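Local coordinates for dihydropteroate synthase (Burkholderia cenocepacia, PDB 2Y5S), which probably catalyses the condensation of para-aminobenzoate with 6-hydroxymethyl-7,8-dihydropterin diphosphate to give 7,8-dihydropteroate, the immediate precursor of folate derivatives, at residues M26-A31 and R270-A275; S101-K106 and L120-W125; V192-G197 and Y226-G231. One frame throughout, in Å; residues are numbered along the deposited sequence.

Interaction 1: M26-A31 and R270-A275. With 78H (7,8-dihydropteroate), chain P.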
loop_
_atom_site.group_PDB
_atom_site.type_symbol
_atom_site.label_atom_id
_atom_site.label_comp_id
_atom_site.label_asym_id
_atom_site.label_seq_id
_atom_site.Cartn_x
_atom_site.Cartn_y
_atom_site.Cartn_z
ATOM N N MET B 26 -0.096 -1.909 15.728
ATOM C CA MET B 26 -0.794 -2.586 16.828
ATOM C C MET B 26 -1.394 -3.885 16.294
ATOM O O MET B 26 -2.306 -3.854 15.467
ATOM C CB MET B 26 -1.905 -1.698 17.372
ATOM C CG MET B 26 -2.910 -2.408 18.293
ATOM S SD MET B 26 -4.252 -1.344 18.899
ATOM C CE MET B 26 -3.319 -0.258 19.977
ATOM N N GLY B 27 -0.889 -5.025 16.765
ATOM C CA GLY B 27 -1.370 -6.322 16.293
ATOM C C GLY B 27 -2.606 -6.739 17.075
ATOM O O GLY B 27 -2.631 -6.640 18.296
ATOM N N ILE B 28 -3.614 -7.244 16.372
ATOM C CA ILE B 28 -4.876 -7.592 16.988
ATOM C C ILE B 28 -4.744 -9.008 17.536
ATOM O O ILE B 28 -4.505 -9.952 16.781
ATOM C CB ILE B 28 -6.044 -7.531 15.986
ATOM C CG1 ILE B 28 -6.239 -6.102 15.456
ATOM C CG2 ILE B 28 -7.351 -8.042 16.644
ATOM C CD1 ILE B 28 -7.037 -6.056 14.134
ATOM N N LEU B 29 -4.886 -9.124 18.854
ATOM C CA LEU B 29 -4.874 -10.402 19.544
ATOM C C LEU B 29 -6.285 -10.672 20.052
ATOM O O LEU B 29 -6.668 -10.254 21.147
ATOM C CB LEU B 29 -3.862 -10.384 20.692
ATOM C CG LEU B 29 -3.586 -11.725 21.370
ATOM C CD1 LEU B 29 -2.795 -12.646 20.447
ATOM C CD2 LEU B 29 -2.841 -11.505 22.678
ATOM N N ASN B 30 -7.069 -11.365 19.240
ATOM C CA ASN B 30 -8.404 -11.749 19.652
ATOM C C ASN B 30 -8.281 -12.964 20.557
ATOM O O ASN B 30 -7.797 -14.004 20.129
ATOM C CB ASN B 30 -9.285 -12.035 18.436
ATOM C CG ASN B 30 -9.732 -10.763 17.731
ATOM O OD1 ASN B 30 -10.160 -9.794 18.378
ATOM N ND2 ASN B 30 -9.636 -10.754 16.395
ATOM N N ALA B 31 -8.692 -12.806 21.815
ATOM C CA ALA B 31 -8.627 -13.869 22.824
ATOM C C ALA B 31 -9.945 -14.640 22.870
ATOM O O ALA B 31 -10.536 -14.827 23.938
ATOM C CB ALA B 31 -8.315 -13.267 24.191
ATOM N N ARG B 270 -3.992 -0.470 13.447
ATOM C CA ARG B 270 -4.424 -1.662 14.150
ATOM C C ARG B 270 -4.719 -2.723 13.115
ATOM O O ARG B 270 -5.601 -2.552 12.287
ATOM C CB ARG B 270 -5.682 -1.345 14.968
ATOM C CG ARG B 270 -6.234 -2.466 15.796
ATOM C CD ARG B 270 -7.395 -1.943 16.667
ATOM N NE ARG B 270 -7.937 -3.014 17.490
ATOM C CZ ARG B 270 -8.816 -3.922 17.071
ATOM N NH1 ARG B 270 -9.284 -3.889 15.828
ATOM N NH2 ARG B 270 -9.229 -4.878 17.907
ATOM N N VAL B 271 -3.982 -3.824 13.147
ATOM C CA VAL B 271 -4.037 -4.788 12.055
ATOM C C VAL B 271 -4.002 -6.237 12.512
ATOM O O VAL B 271 -3.504 -6.564 13.605
ATOM C CB VAL B 271 -2.869 -4.544 11.079
ATOM C CG1 VAL B 271 -2.852 -3.073 10.617
ATOM C CG2 VAL B 271 -1.512 -4.921 11.740
ATOM N N HIS B 272 -4.535 -7.099 11.656
ATOM C CA HIS B 272 -4.429 -8.541 11.833
ATOM C C HIS B 272 -3.125 -9.044 11.251
ATOM O O HIS B 272 -2.476 -9.906 11.827
ATOM C CB HIS B 272 -5.572 -9.245 11.110
ATOM C CG HIS B 272 -6.917 -8.972 11.702
ATOM N ND1 HIS B 272 -7.759 -8.000 11.210
ATOM C CD2 HIS B 272 -7.567 -9.553 12.740
ATOM C CE1 HIS B 272 -8.872 -7.989 11.929
ATOM N NE2 HIS B 272 -8.780 -8.925 12.859
ATOM N N ASP B 273 -2.752 -8.492 10.097
ATOM C CA ASP B 273 -1.645 -9.032 9.303
ATOM C C ASP B 273 -0.375 -8.242 9.558
ATOM O O ASP B 273 -0.059 -7.304 8.836
ATOM C CB ASP B 273 -2.039 -9.046 7.828
ATOM C CG ASP B 273 -3.326 -9.766 7.605
ATOM O OD1 ASP B 273 -3.281 -11.011 7.632
ATOM O OD2 ASP B 273 -4.391 -9.100 7.477
ATOM N N VAL B 274 0.344 -8.624 10.606
ATOM C CA VAL B 274 1.409 -7.787 11.131
ATOM C C VAL B 274 2.633 -7.757 10.206
ATOM O O VAL B 274 3.103 -6.679 9.860
ATOM C CB VAL B 274 1.832 -8.234 12.537
ATOM C CG1 VAL B 274 3.066 -7.432 13.004
ATOM C CG2 VAL B 274 0.655 -8.072 13.490
ATOM N N ALA B 275 3.133 -8.929 9.805
ATOM C CA ALA B 275 4.311 -8.995 8.928
ATOM C C ALA B 275 4.099 -8.190 7.650
ATOM O O ALA B 275 5.012 -7.470 7.190
ATOM C CB ALA B 275 4.669 -10.463 8.563
HETATM O O4 78H P . -11.357 0.335 14.386
HETATM C C4 78H P . -11.190 0.076 15.579
HETATM C C5 78H P . -11.676 -1.115 16.159
HETATM N N3 78H P . -10.517 0.996 16.399
HETATM C C9 78H P . -11.455 -1.313 17.542
HETATM N N5 78H P . -12.290 -2.063 15.407
HETATM C C2 78H P . -10.351 0.741 17.794
HETATM N N8 78H P . -11.903 -2.467 18.170
HETATM N N1 78H P . -10.812 -0.410 18.310
HETATM C C6 78H P . -12.787 -3.180 15.974
HETATM N N2 78H P . -9.744 1.638 18.588
HETATM C C7 78H P . -12.793 -3.413 17.487
HETATM C C10 78H P . -13.401 -4.256 15.124
HETATM N N11 78H P . -14.807 -3.944 14.843
HETATM C C15 78H P . -15.238 -4.008 13.590
HETATM C C16 78H P . -15.957 -2.958 13.030
HETATM C C17 78H P . -14.928 -5.143 12.839
HETATM C C18 78H P . -16.388 -3.047 11.718
HETATM C C19 78H P . -15.361 -5.232 11.522
HETATM C C20 78H P . -16.094 -4.186 10.966
HETATM C C21 78H P . -16.544 -4.267 9.504
HETATM O O22 78H P . -16.923 -3.210 8.995
HETATM O O23 78H P . -16.384 -5.332 8.867
#
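Met26 and Gly27 run parallel to Arg270 and Val271, joined by two backbone hydrogen bonds: Val271 N to Met26 O (2.9 Å) and Ile28 N to Val271 O (2.9 Å). Met26 and Arg270 send their side chains to the same face of the sheet, where Met26 SD rests against Arg270 CG at 3.8 Å. With CG anti to the backbone N (chi1 -178°) and the chain extended through to NE, Arg270 carries its guanidinium to the bound 7,8-dihydropteroate. The flat group is sandwiched there: the CG1-CD1 arm of Ile28 covers one face, Ile28 CD1 lying 3.6 Å from Arg270 NH1, and the pterin covers the opposite one, its N8 3.6 Å from Arg270 CZ. A salt bridge from NE to Asp64 OD2 would help set the rotation of the group, while NH2 has a longer, weak ion pair with Asp103. Strands 24-30 and 268-271 are the first and last of the TIM barrel, so the contact lies where the start and end of the barrel meet. At their C-terminal ends Ile28 also packs on His272: CD1 stands over the imidazole face in a CH-pi contact, 3.5 Å from His272 CE1 and 10° off the ring normal. ND1 of that ring is hydrogen-bonded to Ser233 OG. On the other side of the sheet Val274, at the start of helix 274-291, sets CG2 against Gly27 CA at 3.9 Å.

Interaction 2: S101-K106 and L120-W125. With 78H (7,8-dihydropteroate), chain P.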
loop_
_atom_site.group_PDB
_atom_site.type_symbol
_atom_site.label_atom_id
_atom_site.label_comp_id
_atom_site.label_asym_id
_atom_site.label_seq_id
_atom_site.Cartn_x
_atom_site.Cartn_y
_atom_site.Cartn_z
ATOM N N SER B 101 -2.546 -3.077 24.917
ATOM C CA SER B 101 -3.781 -2.342 24.770
ATOM C C SER B 101 -4.939 -3.291 25.067
ATOM O O SER B 101 -4.875 -4.484 24.727
ATOM C CB SER B 101 -3.904 -1.781 23.357
ATOM O OG SER B 101 -5.211 -1.323 23.102
ATOM N N ILE B 102 -5.986 -2.763 25.698
ATOM C CA ILE B 102 -7.151 -3.560 26.037
ATOM C C ILE B 102 -8.369 -3.056 25.260
ATOM O O ILE B 102 -8.771 -1.915 25.427
ATOM C CB ILE B 102 -7.483 -3.493 27.536
ATOM C CG1 ILE B 102 -6.240 -3.759 28.389
ATOM C CG2 ILE B 102 -8.587 -4.473 27.849
ATOM C CD1 ILE B 102 -5.702 -5.189 28.273
ATOM N N ASP B 103 -8.932 -3.927 24.423
ATOM C CA ASP B 103 -10.107 -3.612 23.608
ATOM C C ASP B 103 -11.358 -3.912 24.427
ATOM O O ASP B 103 -11.891 -5.039 24.420
ATOM C CB ASP B 103 -10.073 -4.422 22.308
ATOM C CG ASP B 103 -11.282 -4.158 21.382
ATOM O OD1 ASP B 103 -12.001 -3.141 21.515
ATOM O OD2 ASP B 103 -11.475 -4.984 20.474
ATOM N N THR B 104 -11.791 -2.905 25.177
ATOM C CA THR B 104 -12.975 -3.029 26.006
ATOM C C THR B 104 -13.657 -1.696 26.251
ATOM O O THR B 104 -13.010 -0.652 26.319
ATOM C CB THR B 104 -12.661 -3.624 27.391
ATOM O OG1 THR B 104 -13.897 -3.931 28.055
ATOM C CG2 THR B 104 -11.828 -2.641 28.220
ATOM N N TYR B 105 -14.977 -1.771 26.389
ATOM C CA TYR B 105 -15.809 -0.640 26.790
ATOM C C TYR B 105 -16.417 -0.831 28.186
ATOM O O TYR B 105 -17.148 0.045 28.660
ATOM C CB TYR B 105 -16.928 -0.433 25.770
ATOM C CG TYR B 105 -17.824 -1.636 25.563
ATOM C CD1 TYR B 105 -18.929 -1.856 26.380
ATOM C CD2 TYR B 105 -17.569 -2.544 24.550
ATOM C CE1 TYR B 105 -19.750 -2.947 26.193
ATOM C CE2 TYR B 105 -18.388 -3.648 24.359
ATOM C CZ TYR B 105 -19.474 -3.836 25.186
ATOM O OH TYR B 105 -20.294 -4.917 25.012
ATOM N N LYS B 106 -16.120 -1.955 28.841
ATOM C CA LYS B 106 -16.668 -2.245 30.161
ATOM C C LYS B 106 -15.773 -1.675 31.244
ATOM O O LYS B 106 -14.629 -2.100 31.380
ATOM C CB LYS B 106 -16.827 -3.753 30.352
ATOM C CG LYS B 106 -17.794 -4.388 29.383
ATOM C CD LYS B 106 -18.258 -5.742 29.889
ATOM C CE LYS B 106 -19.182 -6.445 28.895
ATOM N NZ LYS B 106 -18.552 -6.553 27.565
ATOM N N LEU B 120 -2.755 0.601 27.878
ATOM C CA LEU B 120 -3.650 1.424 27.074
ATOM C C LEU B 120 -5.061 0.828 27.087
ATOM O O LEU B 120 -5.228 -0.394 26.966
ATOM C CB LEU B 120 -3.114 1.523 25.639
ATOM C CG LEU B 120 -3.714 2.537 24.645
ATOM C CD1 LEU B 120 -2.814 2.618 23.426
ATOM C CD2 LEU B 120 -5.141 2.185 24.234
ATOM N N ILE B 121 -6.067 1.688 27.265
ATOM C CA ILE B 121 -7.466 1.285 27.143
ATOM C C ILE B 121 -8.027 1.820 25.834
ATOM O O ILE B 121 -8.011 3.028 25.559
ATOM C CB ILE B 121 -8.332 1.736 28.339
ATOM C CG1 ILE B 121 -7.751 1.239 29.676
ATOM C CG2 ILE B 121 -9.773 1.245 28.163
ATOM C CD1 ILE B 121 -7.711 -0.314 29.843
ATOM N N ASN B 122 -8.503 0.881 25.021
ATOM C CA ASN B 122 -8.989 1.149 23.706
ATOM C C ASN B 122 -10.504 0.932 23.705
ATOM O O ASN B 122 -10.953 -0.213 23.730
ATOM C CB ASN B 122 -8.308 0.178 22.732
ATOM C CG ASN B 122 -8.846 0.303 21.327
ATOM O OD1 ASN B 122 -9.306 1.359 20.950
ATOM N ND2 ASN B 122 -8.799 -0.784 20.550
ATOM N N ASP B 123 -11.274 2.021 23.663
ATOM C CA ASP B 123 -12.722 1.979 23.948
ATOM C C ASP B 123 -13.609 2.417 22.772
ATOM O O ASP B 123 -13.700 3.594 22.440
ATOM C CB ASP B 123 -13.038 2.826 25.177
ATOM C CG ASP B 123 -14.506 2.733 25.613
ATOM O OD1 ASP B 123 -15.268 1.895 25.087
ATOM O OD2 ASP B 123 -14.898 3.528 26.488
ATOM N N ILE B 124 -14.288 1.457 22.177
ATOM C CA ILE B 124 -15.208 1.725 21.089
ATOM C C ILE B 124 -16.325 2.692 21.495
ATOM O O ILE B 124 -16.874 3.361 20.643
ATOM C CB ILE B 124 -15.809 0.430 20.466
ATOM C CG1 ILE B 124 -16.542 -0.416 21.504
ATOM C CG2 ILE B 124 -14.693 -0.403 19.795
ATOM C CD1 ILE B 124 -17.640 -1.320 20.898
ATOM N N TRP B 125 -16.650 2.775 22.786
ATOM C CA TRP B 125 -17.679 3.703 23.244
ATOM C C TRP B 125 -17.149 5.067 23.688
ATOM O O TRP B 125 -17.925 5.895 24.155
ATOM C CB TRP B 125 -18.540 3.072 24.358
ATOM C CG TRP B 125 -19.633 2.214 23.816
ATOM C CD1 TRP B 125 -19.694 0.869 23.858
ATOM C CD2 TRP B 125 -20.815 2.650 23.132
ATOM N NE1 TRP B 125 -20.820 0.423 23.231
ATOM C CE2 TRP B 125 -21.535 1.501 22.781
ATOM C CE3 TRP B 125 -21.320 3.903 22.764
ATOM C CZ2 TRP B 125 -22.757 1.556 22.096
ATOM C CZ3 TRP B 125 -22.531 3.963 22.089
ATOM C CH2 TRP B 125 -23.233 2.794 21.754
HETATM O O4 78H P . -11.357 0.335 14.386
HETATM C C4 78H P . -11.190 0.076 15.579
HETATM C C5 78H P . -11.676 -1.115 16.159
HETATM N N3 78H P . -10.517 0.996 16.399
HETATM C C9 78H P . -11.455 -1.313 17.542
HETATM N N5 78H P . -12.290 -2.063 15.407
HETATM C C2 78H P . -10.351 0.741 17.794
HETATM N N8 78H P . -11.903 -2.467 18.170
HETATM N N1 78H P . -10.812 -0.410 18.310
HETATM C C6 78H P . -12.787 -3.180 15.974
HETATM N N2 78H P . -9.744 1.638 18.588
HETATM C C7 78H P . -12.793 -3.413 17.487
HETATM C C10 78H P . -13.401 -4.256 15.124
HETATM N N11 78H P . -14.807 -3.944 14.843
HETATM C C15 78H P . -15.238 -4.008 13.590
HETATM C C16 78H P . -15.957 -2.958 13.030
HETATM C C17 78H P . -14.928 -5.143 12.839
HETATM C C18 78H P . -16.388 -3.047 11.718
HETATM C C19 78H P . -15.361 -5.232 11.522
HETATM C C20 78H P . -16.094 -4.186 10.966
HETATM C C21 78H P . -16.544 -4.267 9.504
HETATM O O22 78H P . -16.923 -3.210 8.995
HETATM O O23 78H P . -16.384 -5.332 8.867
HETATM O O HOH W 1 -13.524 -1.313 23.043
HETATM O O HOH W 2 -17.109 2.997 27.771
#
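Ile102 is laced to the strand of Leu120 and Asn122 by alternating backbone hydrogen bonds: its N donates to Leu120 O, and its O accepts from Asn122 N at 2.8 Å. A third and longer one, from Thr104 N to Asn122 O at 3.2 Å, carries the parallel pairing past the end of strand 100-103. With helix 107-115 the two strands form a beta-alpha-beta unit of the TIM barrel.

Apolar contacts lie on the Ile102 and Ile121 face and, past the strand ends, between Tyr105 and Trp125. Ile121 CD1 reaches Ile102 CB, on the side covered by helix 79-93. The edge of Trp125 meets the face of Tyr105 in a T-shaped pair, planes 76° apart, with Trp125 CD1 3.6 Å from Tyr105 CG. An Asx turn, in which Asp123 OD1 accepts from Trp125 N at 2.8 Å, shapes the backbone that presents the indole; Asp123 OD2 is held by Phe127 N.

Polar side chains on the other face serve the ligand. Asn122, with CG anti to the backbone N (chi1 175°), turns its amide to the pterin: ND2 donates to N1 of 7,8-dihydropteroate at 3.0 Å, and OD1 accepts from its N2, although the modelled 2.4 Å is too short to trust. The bonds from N8 to Asp103 are weak, its OD1 3.4 Å away, while OD2 is held by Thr70. Water 1 donates to Asp103 OD1 and Asn122 O and accepts from Ile124 N, tying both strand ends together. Asp64 in turn bonds to both Ser101 OG and Asn122 ND2.

One amide thus appears to offer a donor to N1 and, tentatively, an acceptor to N2; Asp64 OD2, accepting from the same ND2, would favour the amide orientation with ND2 as donor.

Interaction 3: V192-G197 and Y226-G231. With 78H (7,8-dihydropteroate), chain P.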
loop_
_atom_site.group_PDB
_atom_site.type_symbol
_atom_site.label_atom_id
_atom_site.label_comp_id
_atom_site.label_asym_id
_atom_site.label_seq_id
_atom_site.Cartn_x
_atom_site.Cartn_y
_atom_site.Cartn_z
ATOM N N VAL B 192 -7.061 9.362 19.545
ATOM C CA VAL B 192 -8.418 9.282 19.016
ATOM C C VAL B 192 -8.469 8.390 17.779
ATOM O O VAL B 192 -7.454 8.174 17.090
ATOM C CB VAL B 192 -8.945 10.665 18.639
ATOM C CG1 VAL B 192 -8.930 11.604 19.856
ATOM C CG2 VAL B 192 -8.131 11.250 17.463
ATOM N N ASP B 193 -9.670 7.927 17.469
ATOM C CA ASP B 193 -9.888 6.988 16.382
ATOM C C ASP B 193 -11.266 7.265 15.765
ATOM O O ASP B 193 -12.276 7.281 16.480
ATOM C CB ASP B 193 -9.819 5.588 16.982
ATOM C CG ASP B 193 -10.040 4.482 15.985
ATOM O OD1 ASP B 193 -10.570 4.705 14.886
ATOM O OD2 ASP B 193 -9.718 3.332 16.365
ATOM N N PRO B 194 -11.320 7.469 14.437
ATOM C CA PRO B 194 -12.593 7.813 13.779
ATOM C C PRO B 194 -13.594 6.672 13.668
ATOM O O PRO B 194 -14.751 6.896 13.250
ATOM C CB PRO B 194 -12.148 8.252 12.379
ATOM C CG PRO B 194 -10.876 7.478 12.161
ATOM C CD PRO B 194 -10.191 7.538 13.492
ATOM N N GLY B 195 -13.163 5.455 14.009
ATOM C CA GLY B 195 -14.081 4.338 14.152
ATOM C C GLY B 195 -14.607 3.828 12.839
ATOM O O GLY B 195 -15.822 3.747 12.607
ATOM N N PHE B 196 -13.686 3.427 11.985
ATOM C CA PHE B 196 -14.060 2.892 10.705
ATOM C C PHE B 196 -15.002 1.691 10.871
ATOM O O PHE B 196 -14.710 0.782 11.634
ATOM C CB PHE B 196 -12.808 2.475 9.926
ATOM C CG PHE B 196 -11.993 3.621 9.469
ATOM C CD1 PHE B 196 -12.449 4.436 8.461
ATOM C CD2 PHE B 196 -10.761 3.912 10.070
ATOM C CE1 PHE B 196 -11.710 5.532 8.047
ATOM C CE2 PHE B 196 -10.014 4.995 9.652
ATOM C CZ PHE B 196 -10.497 5.810 8.641
ATOM N N GLY B 197 -16.127 1.718 10.158
ATOM C CA GLY B 197 -17.083 0.625 10.162
ATOM C C GLY B 197 -18.060 0.679 11.328
ATOM O O GLY B 197 -18.822 -0.264 11.519
ATOM N N TYR B 226 -4.495 15.637 18.508
ATOM C CA TYR B 226 -4.451 14.312 19.147
ATOM C C TYR B 226 -3.958 13.270 18.120
ATOM O O TYR B 226 -4.374 13.289 16.952
ATOM C CB TYR B 226 -5.825 13.935 19.710
ATOM C CG TYR B 226 -6.180 14.668 20.996
ATOM C CD1 TYR B 226 -5.689 14.236 22.227
ATOM C CD2 TYR B 226 -7.004 15.795 20.985
ATOM C CE1 TYR B 226 -6.005 14.906 23.407
ATOM C CE2 TYR B 226 -7.311 16.482 22.161
ATOM C CZ TYR B 226 -6.810 16.033 23.367
ATOM O OH TYR B 226 -7.100 16.702 24.533
ATOM N N PRO B 227 -3.023 12.395 18.526
ATOM C CA PRO B 227 -2.574 11.376 17.586
ATOM C C PRO B 227 -3.688 10.389 17.277
ATOM O O PRO B 227 -4.552 10.140 18.133
ATOM C CB PRO B 227 -1.422 10.711 18.321
ATOM C CG PRO B 227 -1.779 10.847 19.761
ATOM C CD PRO B 227 -2.396 12.223 19.850
ATOM N N ILE B 228 -3.665 9.845 16.056
ATOM C CA ILE B 228 -4.759 9.045 15.503
ATOM C C ILE B 228 -4.378 7.573 15.444
ATOM O O ILE B 228 -3.292 7.220 14.941
ATOM C CB ILE B 228 -5.095 9.483 14.084
ATOM C CG1 ILE B 228 -5.556 10.938 14.070
ATOM C CG2 ILE B 228 -6.167 8.556 13.422
ATOM C CD1 ILE B 228 -5.651 11.557 12.654
ATOM N N LEU B 229 -5.258 6.743 15.998
ATOM C CA LEU B 229 -5.257 5.307 15.787
ATOM C C LEU B 229 -6.329 4.986 14.752
ATOM O O LEU B 229 -7.466 5.442 14.881
ATOM C CB LEU B 229 -5.545 4.592 17.101
ATOM C CG LEU B 229 -5.385 3.054 17.142
ATOM C CD1 LEU B 229 -5.093 2.635 18.602
ATOM C CD2 LEU B 229 -6.611 2.316 16.619
ATOM N N ALA B 230 -5.958 4.233 13.722
ATOM C CA ALA B 230 -6.866 3.840 12.655
ATOM C C ALA B 230 -6.908 2.318 12.559
ATOM O O ALA B 230 -5.881 1.657 12.540
ATOM C CB ALA B 230 -6.411 4.420 11.334
ATOM N N GLY B 231 -8.112 1.786 12.486
ATOM C CA GLY B 231 -8.317 0.354 12.356
ATOM C C GLY B 231 -9.258 0.039 11.205
ATOM O O GLY B 231 -10.466 0.236 11.321
HETATM O O4 78H P . -11.357 0.335 14.386
HETATM C C4 78H P . -11.190 0.076 15.579
HETATM C C5 78H P . -11.676 -1.115 16.159
HETATM N N3 78H P . -10.517 0.996 16.399
HETATM C C9 78H P . -11.455 -1.313 17.542
HETATM N N5 78H P . -12.290 -2.063 15.407
HETATM C C2 78H P . -10.351 0.741 17.794
HETATM N N8 78H P . -11.903 -2.467 18.170
HETATM N N1 78H P . -10.812 -0.410 18.310
HETATM C C6 78H P . -12.787 -3.180 15.974
HETATM N N2 78H P . -9.744 1.638 18.588
HETATM C C7 78H P . -12.793 -3.413 17.487
HETATM C C10 78H P . -13.401 -4.256 15.124
HETATM N N11 78H P . -14.807 -3.944 14.843
HETATM C C15 78H P . -15.238 -4.008 13.590
HETATM C C16 78H P . -15.957 -2.958 13.030
HETATM C C17 78H P . -14.928 -5.143 12.839
HETATM C C18 78H P . -16.388 -3.047 11.718
HETATM C C19 78H P . -15.361 -5.232 11.522
HETATM C C20 78H P . -16.094 -4.186 10.966
HETATM C C21 78H P . -16.544 -4.267 9.504
HETATM O O22 78H P . -16.923 -3.210 8.995
HETATM O O23 78H P . -16.384 -5.332 8.867
HETATM O O HOH W 3 -10.968 2.723 13.170
#
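Asp193 leans across Leu229, where strands 190-193 and 229-230 meet. The backbones are joined just before it, by Val192 N to Pro227 O at 3.0 Å and Leu229 N to Val192 O at 2.8 Å. With CG anti to the backbone N (chi1 179°), the Asp193 side chain passes over Leu229 O and brings its carboxylate to the pterin. CB meets that oxygen first, and CG lies 3.0 Å from Leu229 O. OD1 turns to the following loop, accepting from Gly195 N at 2.8 Å in an Asx turn, the donor standing above the carboxylate plane. Water 3, which accepts from Phe196 N and Gly231 N, lies 2.7 Å from Asp193 OD1 and close to O4 of 7,8-dihydropteroate. OD2 goes to the pterin: N3 donates to it in a bond modelled very short, at 2.5 Å, and the amino N2 adds a weak one at 2.8 Å. Leu229 CD2 borders the same oxygen at 3.3 Å. Phe196 turns a ring edge to Ala230 CB. The carboxylate therefore offers one oxygen to two adjacent pterin donors while Gly195 N and a water hold the other, consistent with recognition of the N2-N3 edge, though the length to N3 is doubtful.

How the interactions relate
All three interactions belong to one parallel eight-stranded TIM barrel and lie around the same 7,8-dihydropteroate. Interaction 1 spans most of the chain; interactions 2 and 3 follow one another within that span. Strands 100-103 and 120-123 of interaction 2 are adjacent in the barrel, and strand 229-230 of interaction 3 lies next to 268-271 of interaction 1, so its pairing with 190-193 closes the barrel round. Centres are about 15 Å apart for interaction 1 with either of the others and about 13 Å for 2 with 3. Arg270 reaches Asp103 of interaction 2, and its backbone N probably bonds to Ala230 O of interaction 3. Interactions 2 and 3 come no nearer than about 5 Å between nearest atoms, yet the pterin links them.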